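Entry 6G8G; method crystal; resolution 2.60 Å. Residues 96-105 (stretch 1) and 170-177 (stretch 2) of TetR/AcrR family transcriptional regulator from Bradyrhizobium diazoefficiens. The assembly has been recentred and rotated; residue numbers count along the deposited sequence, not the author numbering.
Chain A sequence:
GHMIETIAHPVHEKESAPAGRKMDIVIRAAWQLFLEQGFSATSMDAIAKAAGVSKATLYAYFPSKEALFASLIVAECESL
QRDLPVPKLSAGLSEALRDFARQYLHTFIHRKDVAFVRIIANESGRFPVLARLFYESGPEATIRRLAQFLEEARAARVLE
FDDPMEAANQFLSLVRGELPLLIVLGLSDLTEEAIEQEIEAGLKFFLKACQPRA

Stretch 1, residues 96-105: ALRDFARQYL
Stretch 2 (170-177) QFLSLVRG

The one polar link in an otherwise apolar helix crossing is made by two long side chains: NH1 of Arg176 donates a hydrogen bond to OH of Tyr104 at 2.9 Å, with an N-H...O angle of 151°. Each contacting atom lies at the edge of the other group, NH1 near the plane of the Tyr104 ring and OH near the plane of the guanidinium, although the two planes are steeply inclined to each other. Arg176 can do this although its CA-to-CB bond points sideways, because its chain runs t, t, p (chi1 -178°, chi2 170°, chi3 72°, chi4 -125°); its NH2 is hydrogen-bonded elsewhere in the structure, so the buried charge is not left without partners.

Both backbones are helical. Residues 96-105 lie within a longer helix, held by i to i-4 bonds such as Ala101 N to Leu97 O at 2.8 Å and Leu105 N to Ala101 O at 3.0 Å. Residues 170-176 end a second helix, whose pattern extends to Gly177 N bonding Ser173 O at 2.9 Å. Gly177 then leaves helical geometry at phi 44°, psi -111°, and a positive phi by itself favours glycine. The axes approach to 10.6 Å, with 61° between their N-to-C directions and a signed crossing angle of -61°. Register is set by two CA pairs, each 6.9 Å apart: Ala101 CA to Val175 CA, and Leu105 CA to Arg176 CA.

The contact repeats at helical spacing: Leu97, Ala101 and Leu105 mark successive turns, joined by Phe100 and Tyr104, and they meet Phe171, Leu172, Val175 and Arg176. At Ala101 a single methyl is enough to make contact with both Phe171 and Val175. The CB of Ala101 lies 4.0 Å from Phe171 CZ and 4.1 Å from Val175 CG2. Val175, with an off-well chi1 of 140°, also places CG1 3.8 Å from Leu105 CD2 and 4.2 Å from Tyr104 CD2. Leu105 (m, t) starts sideways, but its end comes nearer the other helix, with CD2 4.1 Å from Arg176 CA.

Two aromatic rings fill the wider gaps. Phe171, chi1 177° and chi2 81°, reaches toward Leu97, near the start of stretch 1, its CZ 3.8 Å from Leu97 O and 4.0 Å from Leu97 CB; CD2 of Leu97 (m, t) sits over one face of the ring. Tyr104, chi1 -180° and chi2 57°, has the largest area covered by the other stretch, 82 Å². Leu172 (m, t) lays CD2 over one face of its ring, 3.6 Å from the centroid and 16° off the normal, a CH-pi contact; the same methyl is 3.5 Å from Tyr104 CE2. Leu172 CD2 also lies at the edge of the Phe100 ring (chi1 -172°, chi2 89°), 4.1 Å from Phe100 CE2.

Together the stretches bury 436 Å². Tyrosine suits its place by offering a ring face to leucine and a hydroxyl to arginine. The CA-to-CB bonds of Arg98, Arg102 and Ser173 point away from the other stretch, and none of the three touches it.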

# COMPACT_ATOMS: atom_id res chain seq x y z
N ALA A 96 -17.70 -14.24 -11.55
CA ALA A 96 -17.25 -13.07 -12.26
C ALA A 96 -16.32 -12.22 -11.38
O ALA A 96 -15.24 -11.78 -11.82
CB ALA A 96 -18.43 -12.26 -12.71
N LEU A 97 -16.74 -12.01 -10.14
CA LEU A 97 -15.93 -11.28 -9.20
C LEU A 97 -14.67 -12.05 -8.89
O LEU A 97 -13.59 -11.48 -8.75
CB LEU A 97 -16.71 -11.00 -7.92
CG LEU A 97 -17.86 -10.01 -8.10
CD1 LEU A 97 -18.77 -9.99 -6.90
CD2 LEU A 97 -17.36 -8.61 -8.39
N ARG A 98 -14.82 -13.35 -8.74
CA ARG A 98 -13.73 -14.18 -8.33
C ARG A 98 -12.69 -14.07 -9.41
O ARG A 98 -11.50 -13.93 -9.13
CB ARG A 98 -14.21 -15.61 -8.08
CG ARG A 98 -13.12 -16.56 -7.67
CD ARG A 98 -13.56 -17.98 -7.30
NE ARG A 98 -14.53 -17.99 -6.22
CZ ARG A 98 -15.81 -18.28 -6.34
NH1 ARG A 98 -16.33 -18.62 -7.53
NH2 ARG A 98 -16.57 -18.25 -5.25
N ASP A 99 -13.13 -14.06 -10.65
CA ASP A 99 -12.18 -14.01 -11.77
C ASP A 99 -11.48 -12.63 -11.84
O ASP A 99 -10.27 -12.53 -12.06
CB ASP A 99 -12.90 -14.37 -13.07
CG ASP A 99 -11.97 -14.35 -14.29
OD1 ASP A 99 -10.80 -14.82 -14.17
OD2 ASP A 99 -12.38 -13.85 -15.36
N PHE A 100 -12.23 -11.58 -11.62
CA PHE A 100 -11.67 -10.25 -11.65
C PHE A 100 -10.64 -10.11 -10.53
O PHE A 100 -9.54 -9.61 -10.73
CB PHE A 100 -12.79 -9.22 -11.49
CG PHE A 100 -12.35 -7.81 -11.70
CD1 PHE A 100 -12.37 -7.25 -12.97
CD2 PHE A 100 -11.91 -7.04 -10.65
CE1 PHE A 100 -11.96 -5.95 -13.19
CE2 PHE A 100 -11.50 -5.73 -10.86
CZ PHE A 100 -11.52 -5.18 -12.13
N ALA A 101 -11.02 -10.55 -9.34
CA ALA A 101 -10.11 -10.53 -8.23
C ALA A 101 -8.84 -11.27 -8.56
O ALA A 101 -7.75 -10.78 -8.31
CB ALA A 101 -10.76 -11.15 -7.01
N ARG A 102 -8.96 -12.46 -9.12
CA ARG A 102 -7.76 -13.25 -9.40
C ARG A 102 -6.82 -12.49 -10.31
O ARG A 102 -5.64 -12.47 -10.07
CB ARG A 102 -8.13 -14.60 -10.01
CG ARG A 102 -6.99 -15.61 -10.01
CD ARG A 102 -7.40 -16.98 -10.58
NE ARG A 102 -8.46 -17.68 -9.81
CZ ARG A 102 -9.76 -17.71 -10.11
NH1 ARG A 102 -10.25 -17.07 -11.17
NH2 ARG A 102 -10.59 -18.38 -9.34
N GLN A 103 -7.33 -11.82 -11.33
CA GLN A 103 -6.43 -11.13 -12.27
C GLN A 103 -5.83 -9.92 -11.59
O GLN A 103 -4.68 -9.60 -11.81
CB GLN A 103 -7.14 -10.74 -13.57
CG GLN A 103 -7.66 -11.91 -14.43
CD GLN A 103 -6.74 -13.13 -14.46
OE1 GLN A 103 -7.17 -14.25 -14.11
NE2 GLN A 103 -5.49 -12.93 -14.85
N TYR A 104 -6.61 -9.27 -10.73
CA TYR A 104 -6.15 -8.10 -9.97
C TYR A 104 -4.97 -8.42 -9.07
O TYR A 104 -3.98 -7.71 -9.07
CB TYR A 104 -7.29 -7.61 -9.11
CG TYR A 104 -7.01 -6.42 -8.27
CD1 TYR A 104 -6.58 -5.24 -8.85
CD2 TYR A 104 -7.19 -6.46 -6.93
CE1 TYR A 104 -6.34 -4.12 -8.08
CE2 TYR A 104 -6.94 -5.35 -6.13
CZ TYR A 104 -6.53 -4.17 -6.72
OH TYR A 104 -6.24 -3.09 -5.92
N LEU A 105 -5.05 -9.52 -8.35
CA LEU A 105 -3.95 -9.89 -7.51
C LEU A 105 -2.73 -10.32 -8.29
O LEU A 105 -1.63 -10.18 -7.79
CB LEU A 105 -4.34 -11.01 -6.54
CG LEU A 105 -5.41 -10.59 -5.55
CD1 LEU A 105 -5.66 -11.73 -4.59
CD2 LEU A 105 -5.05 -9.35 -4.76
N GLN A 170 -14.17 -0.88 -2.13
CA GLN A 170 -14.27 -1.70 -0.95
C GLN A 170 -13.96 -3.13 -1.27
O GLN A 170 -13.22 -3.79 -0.55
CB GLN A 170 -15.64 -1.56 -0.35
CG GLN A 170 -15.79 -0.21 0.32
CD GLN A 170 -17.23 0.17 0.60
OE1 GLN A 170 -18.16 -0.26 -0.09
NE2 GLN A 170 -17.42 1.00 1.62
N PHE A 171 -14.48 -3.59 -2.39
CA PHE A 171 -14.17 -4.95 -2.84
C PHE A 171 -12.67 -5.16 -3.01
O PHE A 171 -12.12 -6.14 -2.55
CB PHE A 171 -14.88 -5.26 -4.16
CG PHE A 171 -14.55 -6.59 -4.71
CD1 PHE A 171 -15.20 -7.71 -4.24
CD2 PHE A 171 -13.62 -6.74 -5.70
CE1 PHE A 171 -14.91 -8.96 -4.75
CE2 PHE A 171 -13.33 -7.99 -6.23
CZ PHE A 171 -13.97 -9.10 -5.75
N LEU A 172 -12.02 -4.21 -3.64
CA LEU A 172 -10.61 -4.31 -3.91
C LEU A 172 -9.78 -4.17 -2.65
O LEU A 172 -8.86 -4.94 -2.43
CB LEU A 172 -10.20 -3.30 -4.96
CG LEU A 172 -10.87 -3.49 -6.33
CD1 LEU A 172 -10.72 -2.25 -7.20
CD2 LEU A 172 -10.29 -4.69 -7.05
N SER A 173 -10.14 -3.25 -1.77
CA SER A 173 -9.47 -3.20 -0.47
C SER A 173 -9.60 -4.52 0.31
O SER A 173 -8.64 -4.94 0.91
CB SER A 173 -10.02 -2.08 0.37
OG SER A 173 -9.83 -0.87 -0.35
N LEU A 174 -10.74 -5.18 0.24
CA LEU A 174 -10.90 -6.43 0.95
C LEU A 174 -10.00 -7.53 0.41
O LEU A 174 -9.34 -8.23 1.15
CB LEU A 174 -12.32 -6.92 0.90
CG LEU A 174 -13.23 -6.05 1.74
CD1 LEU A 174 -14.68 -6.31 1.41
CD2 LEU A 174 -12.96 -6.31 3.22
N VAL A 175 -9.98 -7.66 -0.89
CA VAL A 175 -9.31 -8.75 -1.57
C VAL A 175 -7.82 -8.54 -1.50
O VAL A 175 -7.03 -9.48 -1.36
CB VAL A 175 -9.82 -8.78 -3.02
CG1 VAL A 175 -8.72 -9.08 -4.00
CG2 VAL A 175 -10.93 -9.79 -3.13
N ARG A 176 -7.43 -7.29 -1.63
CA ARG A 176 -6.02 -6.90 -1.60
C ARG A 176 -5.51 -7.04 -0.19
O ARG A 176 -4.42 -7.49 0.04
CB ARG A 176 -5.96 -5.43 -2.05
CG ARG A 176 -4.60 -4.82 -2.14
CD ARG A 176 -4.69 -3.48 -2.83
NE ARG A 176 -5.30 -2.48 -1.97
CZ ARG A 176 -6.36 -1.75 -2.27
NH1 ARG A 176 -6.98 -1.89 -3.43
NH2 ARG A 176 -6.80 -0.86 -1.42
N GLY A 177 -6.32 -6.60 0.75
CA GLY A 177 -5.99 -6.57 2.15
C GLY A 177 -4.61 -6.07 2.44
O GLY A 177 -4.27 -4.92 2.19